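PDB 4XCP: nematode fatty acid retinoid binding protein, which probably binds fatty acids and retinol in the interior of an all-helical fold. Local coordinates for residues A[98-110]-A[124-136]. Sequence-based numbering, arbitrary orientation.
With PLM (palmitic acid), chain C.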
ATOM      1  N   GLY A  98      10.641   4.030 -10.253  1.00 22.28           N
ATOM      2  CA  GLY A  98      11.416   3.019  -9.534  1.00 22.06           C
ATOM      3  C   GLY A  98      11.149   3.038  -8.042  1.00 24.17           C
ATOM      4  O   GLY A  98      10.941   1.985  -7.434  1.00 22.82           O
ATOM      5  N   PHE A  99      11.084   4.258  -7.454  1.00 20.65           N
ATOM      6  CA  PHE A  99      10.806   4.456  -6.027  1.00 18.68           C
ATOM      7  C   PHE A  99       9.416   3.967  -5.659  1.00 22.95           C
ATOM      8  O   PHE A  99       9.264   3.226  -4.691  1.00 21.96           O
ATOM      9  CB  PHE A  99      10.971   5.927  -5.608  1.00 19.00           C
ATOM     10  CG  PHE A  99      10.369   6.210  -4.246  1.00 18.47           C
ATOM     11  CD1 PHE A  99      10.944   5.691  -3.088  1.00 19.13           C
ATOM     12  CD2 PHE A  99       9.187   6.936  -4.126  1.00 18.96           C
ATOM     13  CE1 PHE A  99      10.362   5.925  -1.838  1.00 18.75           C
ATOM     14  CE2 PHE A  99       8.623   7.183  -2.873  1.00 19.00           C
ATOM     15  CZ  PHE A  99       9.217   6.687  -1.742  1.00 16.02           C
ATOM     16  N   ALA A 100       8.409   4.417  -6.414  1.00 20.60           N
ATOM     17  CA  ALA A 100       7.011   4.067  -6.220  1.00 20.41           C
ATOM     18  C   ALA A 100       6.815   2.553  -6.317  1.00 23.91           C
ATOM     19  O   ALA A 100       6.128   1.982  -5.477  1.00 22.73           O
ATOM     20  CB  ALA A 100       6.149   4.790  -7.242  1.00 21.39           C
ATOM     21  N   GLU A 101       7.442   1.911  -7.308  1.00 21.74           N
ATOM     22  CA  GLU A 101       7.349   0.464  -7.510  1.00 22.29           C
ATOM     23  C   GLU A 101       8.035  -0.329  -6.394  1.00 26.30           C
ATOM     24  O   GLU A 101       7.467  -1.305  -5.920  1.00 25.88           O
ATOM     25  CB  GLU A 101       7.845   0.073  -8.902  1.00 24.12           C
ATOM     26  CG  GLU A 101       6.800   0.442  -9.941  1.00 34.99           C
ATOM     27  CD  GLU A 101       7.199   0.329 -11.394  1.00 58.37           C
ATOM     28  OE1 GLU A 101       8.415   0.238 -11.676  1.00 49.47           O
ATOM     29  OE2 GLU A 101       6.291   0.366 -12.256  1.00 56.63           O
ATOM     30  N   LYS A 102       9.195   0.143  -5.909  1.00 22.42           N
ATOM     31  CA  LYS A 102       9.864  -0.485  -4.775  1.00 20.97           C
ATOM     32  C   LYS A 102       9.023  -0.292  -3.502  1.00 23.10           C
ATOM     33  O   LYS A 102       8.867  -1.243  -2.746  1.00 22.16           O
ATOM     34  CB  LYS A 102      11.299   0.051  -4.601  1.00 23.29           C
ATOM     35  CG  LYS A 102      12.092  -0.635  -3.473  1.00 39.21           C
ATOM     36  CD  LYS A 102      12.389  -2.110  -3.744  1.00 47.07           C
ATOM     37  CE  LYS A 102      12.684  -2.852  -2.471  1.00 65.72           C
ATOM     38  NZ  LYS A 102      13.309  -4.176  -2.738  1.00 77.84           N
ATOM     39  N   SER A 103       8.421   0.907  -3.305  1.00 19.85           N
ATOM     40  CA  SER A 103       7.566   1.183  -2.134  1.00 20.24           C
ATOM     41  C   SER A 103       6.342   0.261  -2.098  1.00 24.37           C
ATOM     42  O   SER A 103       5.948  -0.218  -1.033  1.00 22.73           O
ATOM     43  CB  SER A 103       7.132   2.648  -2.111  1.00 21.87           C
ATOM     44  OG  SER A 103       8.307   3.434  -1.995  1.00 33.23           O
ATOM     45  N   ILE A 104       5.765   0.004  -3.274  1.00 23.05           N
ATOM     46  CA  ILE A 104       4.620  -0.886  -3.451  1.00 23.26           C
ATOM     47  C   ILE A 104       4.999  -2.320  -3.114  1.00 26.83           C
ATOM     48  O   ILE A 104       4.245  -2.990  -2.425  1.00 26.99           O
ATOM     49  CB  ILE A 104       3.991  -0.719  -4.850  1.00 26.75           C
ATOM     50  CG1 ILE A 104       3.139   0.577  -4.874  1.00 27.12           C
ATOM     51  CG2 ILE A 104       3.135  -1.968  -5.232  1.00 27.70           C
ATOM     52  CD1 ILE A 104       2.854   1.145  -6.267  1.00 33.13           C
ATOM     53  N   GLU A 105       6.178  -2.771  -3.551  1.00 24.50           N
ATOM     54  CA  GLU A 105       6.697  -4.113  -3.249  1.00 24.99           C
ATOM     55  C   GLU A 105       6.816  -4.303  -1.714  1.00 27.78           C
ATOM     56  O   GLU A 105       6.433  -5.353  -1.192  1.00 26.96           O
ATOM     57  CB  GLU A 105       8.065  -4.312  -3.930  1.00 27.01           C
ATOM     58  CG  GLU A 105       8.664  -5.696  -3.766  1.00 39.61           C
ATOM     59  CD  GLU A 105      10.152  -5.741  -4.043  1.00 65.70           C
ATOM     60  OE1 GLU A 105      10.539  -5.803  -5.231  1.00 60.87           O
ATOM     61  OE2 GLU A 105      10.935  -5.693  -3.067  1.00 69.03           O
ATOM     62  N   ILE A 106       7.314  -3.263  -1.002  1.00 22.84           N
ATOM     63  CA  ILE A 106       7.485  -3.280   0.457  1.00 21.44           C
ATOM     64  C   ILE A 106       6.112  -3.335   1.152  1.00 25.27           C
ATOM     65  O   ILE A 106       5.901  -4.165   2.051  1.00 23.56           O
ATOM     66  CB  ILE A 106       8.375  -2.102   0.922  1.00 23.22           C
ATOM     67  CG1 ILE A 106       9.845  -2.337   0.502  1.00 22.80           C
ATOM     68  CG2 ILE A 106       8.243  -1.873   2.437  1.00 24.03           C
ATOM     69  CD1 ILE A 106      10.798  -1.126   0.630  1.00 26.72           C
ATOM     70  N   ALA A 107       5.172  -2.487   0.683  1.00 21.81           N
ATOM     71  CA  ALA A 107       3.818  -2.430   1.214  1.00 21.58           C
ATOM     72  C   ALA A 107       3.076  -3.762   1.003  1.00 27.93           C
ATOM     73  O   ALA A 107       2.344  -4.184   1.894  1.00 28.74           O
ATOM     74  CB  ALA A 107       3.046  -1.271   0.591  1.00 21.43           C
ATOM     75  N   ARG A 108       3.319  -4.447  -0.134  1.00 24.95           N
ATOM     76  CA  ARG A 108       2.693  -5.726  -0.458  1.00 25.15           C
ATOM     77  C   ARG A 108       3.189  -6.873   0.446  1.00 29.41           C
ATOM     78  O   ARG A 108       2.409  -7.760   0.778  1.00 29.14           O
ATOM     79  CB  ARG A 108       2.827  -6.060  -1.955  1.00 26.76           C
ATOM     80  CG  ARG A 108       1.998  -5.111  -2.838  1.00 40.41           C
ATOM     81  CD  ARG A 108       1.348  -5.802  -4.014  1.00 53.93           C
ATOM     82  NE  ARG A 108       2.166  -5.778  -5.226  1.00 54.28           N
ATOM     83  CZ  ARG A 108       1.859  -5.099  -6.330  1.00 58.09           C
ATOM     84  NH1 ARG A 108       0.774  -4.333  -6.372  1.00 41.06           N
ATOM     85  NH2 ARG A 108       2.648  -5.157  -7.390  1.00 39.34           N
ATOM     86  N   GLY A 109       4.464  -6.834   0.832  1.00 26.13           N
ATOM     87  CA  GLY A 109       5.052  -7.787   1.767  1.00 26.06           C
ATOM     88  C   GLY A 109       4.426  -7.622   3.146  1.00 29.64           C
ATOM     89  O   GLY A 109       4.158  -8.611   3.823  1.00 29.25           O
ATOM     90  N   ILE A 110       4.128  -6.361   3.552  1.00 25.12           N
ATOM     91  CA  ILE A 110       3.458  -6.062   4.829  1.00 23.97           C
ATOM     92  C   ILE A 110       2.031  -6.613   4.772  1.00 29.26           C
ATOM     93  O   ILE A 110       1.589  -7.295   5.701  1.00 27.83           O
ATOM     94  CB  ILE A 110       3.503  -4.534   5.145  1.00 26.26           C
ATOM     95  CG1 ILE A 110       4.939  -4.079   5.575  1.00 26.27           C
ATOM     96  CG2 ILE A 110       2.411  -4.108   6.164  1.00 25.79           C
ATOM     97  CD1 ILE A 110       5.589  -4.835   6.880  1.00 27.33           C
ATOM     98  N   ASP A 124       8.195  -3.969  13.110  1.00 25.97           N
ATOM     99  CA  ASP A 124       8.254  -4.422  11.710  1.00 23.88           C
ATOM    100  C   ASP A 124       7.714  -3.314  10.801  1.00 25.78           C
ATOM    101  O   ASP A 124       8.263  -3.074   9.733  1.00 25.20           O
ATOM    102  CB  ASP A 124       7.389  -5.668  11.491  1.00 23.97           C
ATOM    103  CG  ASP A 124       7.917  -6.950  12.098  1.00 32.32           C
ATOM    104  OD1 ASP A 124       9.154  -7.059  12.283  1.00 32.69           O
ATOM    105  OD2 ASP A 124       7.096  -7.859  12.363  1.00 30.91           O
ATOM    106  N   LEU A 125       6.620  -2.666  11.219  1.00 20.82           N
ATOM    107  CA  LEU A 125       6.028  -1.584  10.449  1.00 20.21           C
ATOM    108  C   LEU A 125       6.958  -0.381  10.432  1.00 24.13           C
ATOM    109  O   LEU A 125       7.167   0.200   9.366  1.00 23.52           O
ATOM    110  CB  LEU A 125       4.633  -1.213  10.959  1.00 19.81           C
ATOM    111  CG  LEU A 125       3.554  -2.309  10.862  1.00 23.45           C
ATOM    112  CD1 LEU A 125       2.339  -1.920  11.661  1.00 23.05           C
ATOM    113  CD2 LEU A 125       3.146  -2.579   9.421  1.00 23.04           C
ATOM    114  N   LYS A 126       7.576  -0.055  11.593  1.00 22.13           N
ATOM    115  CA  LYS A 126       8.528   1.047  11.718  1.00 22.28           C
ATOM    116  C   LYS A 126       9.712   0.801  10.786  1.00 26.52           C
ATOM    117  O   LYS A 126      10.175   1.732  10.116  1.00 26.33           O
ATOM    118  CB  LYS A 126       9.023   1.174  13.170  1.00 26.54           C
ATOM    119  CG  LYS A 126       8.008   1.742  14.164  1.00 36.51           C
ATOM    120  CD  LYS A 126       8.674   1.960  15.519  1.00 43.64           C
ATOM    121  CE  LYS A 126       7.771   2.642  16.515  1.00 66.83           C
ATOM    122  NZ  LYS A 126       7.129   1.668  17.440  1.00 82.87           N
ATOM    123  N   ALA A 127      10.183  -0.464  10.728  1.00 23.43           N
ATOM    124  CA  ALA A 127      11.296  -0.871   9.868  1.00 24.09           C
ATOM    125  C   ALA A 127      10.924  -0.707   8.389  1.00 24.76           C
ATOM    126  O   ALA A 127      11.753  -0.191   7.640  1.00 22.28           O
ATOM    127  CB  ALA A 127      11.706  -2.307  10.160  1.00 25.20           C
ATOM    128  N   SER A 128       9.666  -1.055   7.985  1.00 20.21           N
ATOM    129  CA  SER A 128       9.252  -0.873   6.582  1.00 19.96           C
ATOM    130  C   SER A 128       9.171   0.607   6.181  1.00 21.99           C
ATOM    131  O   SER A 128       9.613   0.954   5.093  1.00 20.76           O
ATOM    132  CB  SER A 128       7.944  -1.598   6.258  1.00 23.21           C
ATOM    133  OG  SER A 128       6.833  -1.055   6.947  1.00 35.11           O
ATOM    134  N   VAL A 129       8.653   1.470   7.069  1.00 18.20           N
ATOM    135  CA  VAL A 129       8.532   2.917   6.817  1.00 18.93           C
ATOM    136  C   VAL A 129       9.917   3.559   6.741  1.00 24.30           C
ATOM    137  O   VAL A 129      10.162   4.418   5.885  1.00 23.88           O
ATOM    138  CB  VAL A 129       7.602   3.611   7.856  1.00 21.92           C
ATOM    139  CG1 VAL A 129       7.603   5.134   7.697  1.00 22.06           C
ATOM    140  CG2 VAL A 129       6.179   3.061   7.755  1.00 20.43           C
ATOM    141  N   LYS A 130      10.813   3.148   7.653  1.00 20.80           N
ATOM    142  CA  LYS A 130      12.192   3.625   7.710  1.00 20.76           C
ATOM    143  C   LYS A 130      12.892   3.397   6.364  1.00 22.48           C
ATOM    144  O   LYS A 130      13.511   4.329   5.847  1.00 22.71           O
ATOM    145  CB  LYS A 130      12.954   2.949   8.876  1.00 23.91           C
ATOM    146  CG  LYS A 130      14.268   3.639   9.242  1.00 44.04           C
ATOM    147  CD  LYS A 130      14.942   2.934  10.417  1.00 59.29           C
ATOM    148  CE  LYS A 130      16.337   3.444  10.707  1.00 76.57           C
ATOM    149  NZ  LYS A 130      16.340   4.832  11.247  1.00 86.05           N
ATOM    150  N   GLU A 131      12.723   2.197   5.765  1.00 18.77           N
ATOM    151  CA  GLU A 131      13.283   1.882   4.450  1.00 18.36           C
ATOM    152  C   GLU A 131      12.667   2.723   3.324  1.00 21.72           C
ATOM    153  O   GLU A 131      13.400   3.218   2.480  1.00 21.57           O
ATOM    154  CB  GLU A 131      13.164   0.384   4.117  1.00 19.40           C
ATOM    155  CG  GLU A 131      13.932  -0.033   2.856  1.00 21.57           C
ATOM    156  CD  GLU A 131      15.370   0.446   2.702  1.00 28.04           C
ATOM    157  OE1 GLU A 131      16.035   0.749   3.721  1.00 22.92           O
ATOM    158  OE2 GLU A 131      15.826   0.540   1.539  1.00 25.93           O
ATOM    159  N   VAL A 132      11.329   2.837   3.287  1.00 18.00           N
ATOM    160  CA  VAL A 132      10.604   3.619   2.279  1.00 17.01           C
ATOM    161  C   VAL A 132      11.066   5.103   2.367  1.00 20.86           C
ATOM    162  O   VAL A 132      11.383   5.710   1.345  1.00 19.56           O
ATOM    163  CB  VAL A 132       9.060   3.432   2.429  1.00 19.50           C
ATOM    164  CG1 VAL A 132       8.288   4.463   1.610  1.00 19.35           C
ATOM    165  CG2 VAL A 132       8.640   2.011   2.030  1.00 18.29           C
ATOM    166  N   LEU A 133      11.136   5.655   3.590  1.00 18.55           N
ATOM    167  CA  LEU A 133      11.614   7.015   3.799  1.00 20.04           C
ATOM    168  C   LEU A 133      13.056   7.179   3.296  1.00 25.08           C
ATOM    169  O   LEU A 133      13.332   8.128   2.576  1.00 25.13           O
ATOM    170  CB  LEU A 133      11.463   7.465   5.265  1.00 20.86           C
ATOM    171  CG  LEU A 133      12.046   8.851   5.624  1.00 28.04           C
ATOM    172  CD1 LEU A 133      11.343   9.985   4.861  1.00 28.99           C
ATOM    173  CD2 LEU A 133      12.012   9.085   7.120  1.00 31.09           C
ATOM    174  N   LYS A 134      13.940   6.235   3.630  1.00 22.61           N
ATOM    175  CA  LYS A 134      15.345   6.216   3.207  1.00 22.86           C
ATOM    176  C   LYS A 134      15.442   6.245   1.655  1.00 25.81           C
ATOM    177  O   LYS A 134      16.224   7.022   1.105  1.00 26.70           O
ATOM    178  CB  LYS A 134      16.036   4.956   3.780  1.00 25.05           C
ATOM    179  CG  LYS A 134      17.531   4.864   3.474  1.00 33.84           C
ATOM    180  CD  LYS A 134      18.203   3.701   4.189  1.00 38.52           C
ATOM    181  CE  LYS A 134      19.675   3.656   3.851  1.00 49.52           C
ATOM    182  NZ  LYS A 134      20.254   2.303   4.052  1.00 56.83           N
ATOM    183  N   LEU A 135      14.643   5.409   0.967  1.00 19.33           N
ATOM    184  CA  LEU A 135      14.606   5.384  -0.490  1.00 18.17           C
ATOM    185  C   LEU A 135      14.079   6.723  -1.050  1.00 20.77           C
ATOM    186  O   LEU A 135      14.557   7.193  -2.079  1.00 21.17           O
ATOM    187  CB  LEU A 135      13.747   4.218  -0.985  1.00 17.23           C
ATOM    188  CG  LEU A 135      14.285   2.826  -0.671  1.00 22.32           C
ATOM    189  CD1 LEU A 135      13.255   1.782  -0.951  1.00 21.54           C
ATOM    190  CD2 LEU A 135      15.585   2.547  -1.411  1.00 25.63           C
ATOM    191  N   TYR A 136      13.107   7.333  -0.359  1.00 16.75           N
ATOM    192  CA  TYR A 136      12.563   8.623  -0.743  1.00 17.22           C
ATOM    193  C   TYR A 136      13.678   9.667  -0.638  1.00 23.32           C
ATOM    194  O   TYR A 136      13.906  10.407  -1.592  1.00 22.81           O
ATOM    195  CB  TYR A 136      11.349   8.996   0.129  1.00 17.48           C
ATOM    196  CG  TYR A 136      10.861  10.402  -0.131  1.00 19.56           C
ATOM    197  CD1 TYR A 136      10.020  10.681  -1.207  1.00 21.30           C
ATOM    198  CD2 TYR A 136      11.301  11.471   0.652  1.00 20.33           C
ATOM    199  CE1 TYR A 136       9.600  11.979  -1.478  1.00 22.32           C
ATOM    200  CE2 TYR A 136      10.875  12.774   0.398  1.00 21.63           C
ATOM    201  CZ  TYR A 136      10.027  13.020  -0.670  1.00 26.78           C
ATOM    202  OH  TYR A 136       9.621  14.298  -0.940  1.00 27.90           O
TER
HETATM  203  C1  PLM C 202       2.047  -6.096 -11.141  1.00 94.38           C
HETATM  204  O1  PLM C 202       1.046  -6.421 -11.737  1.00 94.90           O
HETATM  205  O2  PLM C 202       2.867  -6.955 -10.598  1.00 93.36           O
HETATM  206  C2  PLM C 202       2.464  -4.665 -10.960  1.00 94.97           C
HETATM  207  C3  PLM C 202       1.342  -3.649 -11.154  1.00 95.27           C
HETATM  208  C4  PLM C 202       1.726  -2.249 -10.715  1.00 96.18           C
HETATM  209  C5  PLM C 202       1.567  -1.994  -9.223  1.00 97.01           C
HETATM  210  C6  PLM C 202       0.131  -1.774  -8.771  1.00 97.09           C
HETATM  211  C7  PLM C 202       0.013  -1.071  -7.427  1.00 96.01           C
HETATM  212  C8  PLM C 202      -1.403  -0.964  -6.883  1.00 94.33           C
HETATM  213  C9  PLM C 202      -1.559  -1.426  -5.446  1.00 93.28           C
HETATM  214  CA  PLM C 202      -2.996  -1.429  -4.952  1.00 92.31           C
HETATM  215  CB  PLM C 202      -3.876  -2.530  -5.545  1.00 90.99           C
HETATM  216  CC  PLM C 202      -3.528  -3.942  -5.099  1.00 89.01           C
HETATM  217  CD  PLM C 202      -4.623  -4.943  -5.406  1.00 86.60           C
HETATM  218  CE  PLM C 202      -4.334  -6.382  -4.979  1.00 84.38           C
HETATM  219  CF  PLM C 202      -5.466  -7.061  -4.200  1.00 83.06           C
HETATM  220  CG  PLM C 202      -5.963  -8.345  -4.822  1.00 81.30           C
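Phe99 reaches over to the Val132-Tyr136 turn of helix 122-138, where the CE1 edge of its ring lies 3.3 Å from Val132 O, near the ring plane. With CG anti to the backbone N (chi1 166°), the ring lies across the gap between the helices. Its CD1 touches Leu135 CB at 3.8 Å, and CZ meets Tyr136 CB at 3.7 Å. Tyr136 turns its edge toward the Phe99 face in an offset edge-to-face pair, planes at 61°. The opposite face of the Phe99 ring carries Ser103 OG, offset toward the rim, which donates to Phe99 O from above the carbonyl plane and gives that oxygen a second donor beside Ser103 N.

Ile106 is a knob seated among Ser128, Glu131, Val132 and Leu135. Its CG2 branch bears on Ser128 CB at 3.8 Å and on Val132 CG2, while CD1 reaches Glu131 CG and Leu135 CD1. One turn on, Ile110 splits its branches: CG2 packs on Leu125 CD2 at 3.7 Å, and CG1 lies beside Ser128 OG, whose hydroxyl is turned back to donate to Leu125 O (2.7 Å). Ile110 also touches one palmitic acid, and Tyr25 of helix 23-26 packs on both Ile110 and Leu125.

On the far side of helix 94-115, Ile104 and Arg108 border another palmitic acid. The segments run antiparallel (176°), their axes 10.2 Å apart: a largely apolar helical hairpin with one knob-into-hole contact, in which 98-110 meets the bound lipids and 124-136 packs alongside it, within an all-helical fold that probably serves lipid binding.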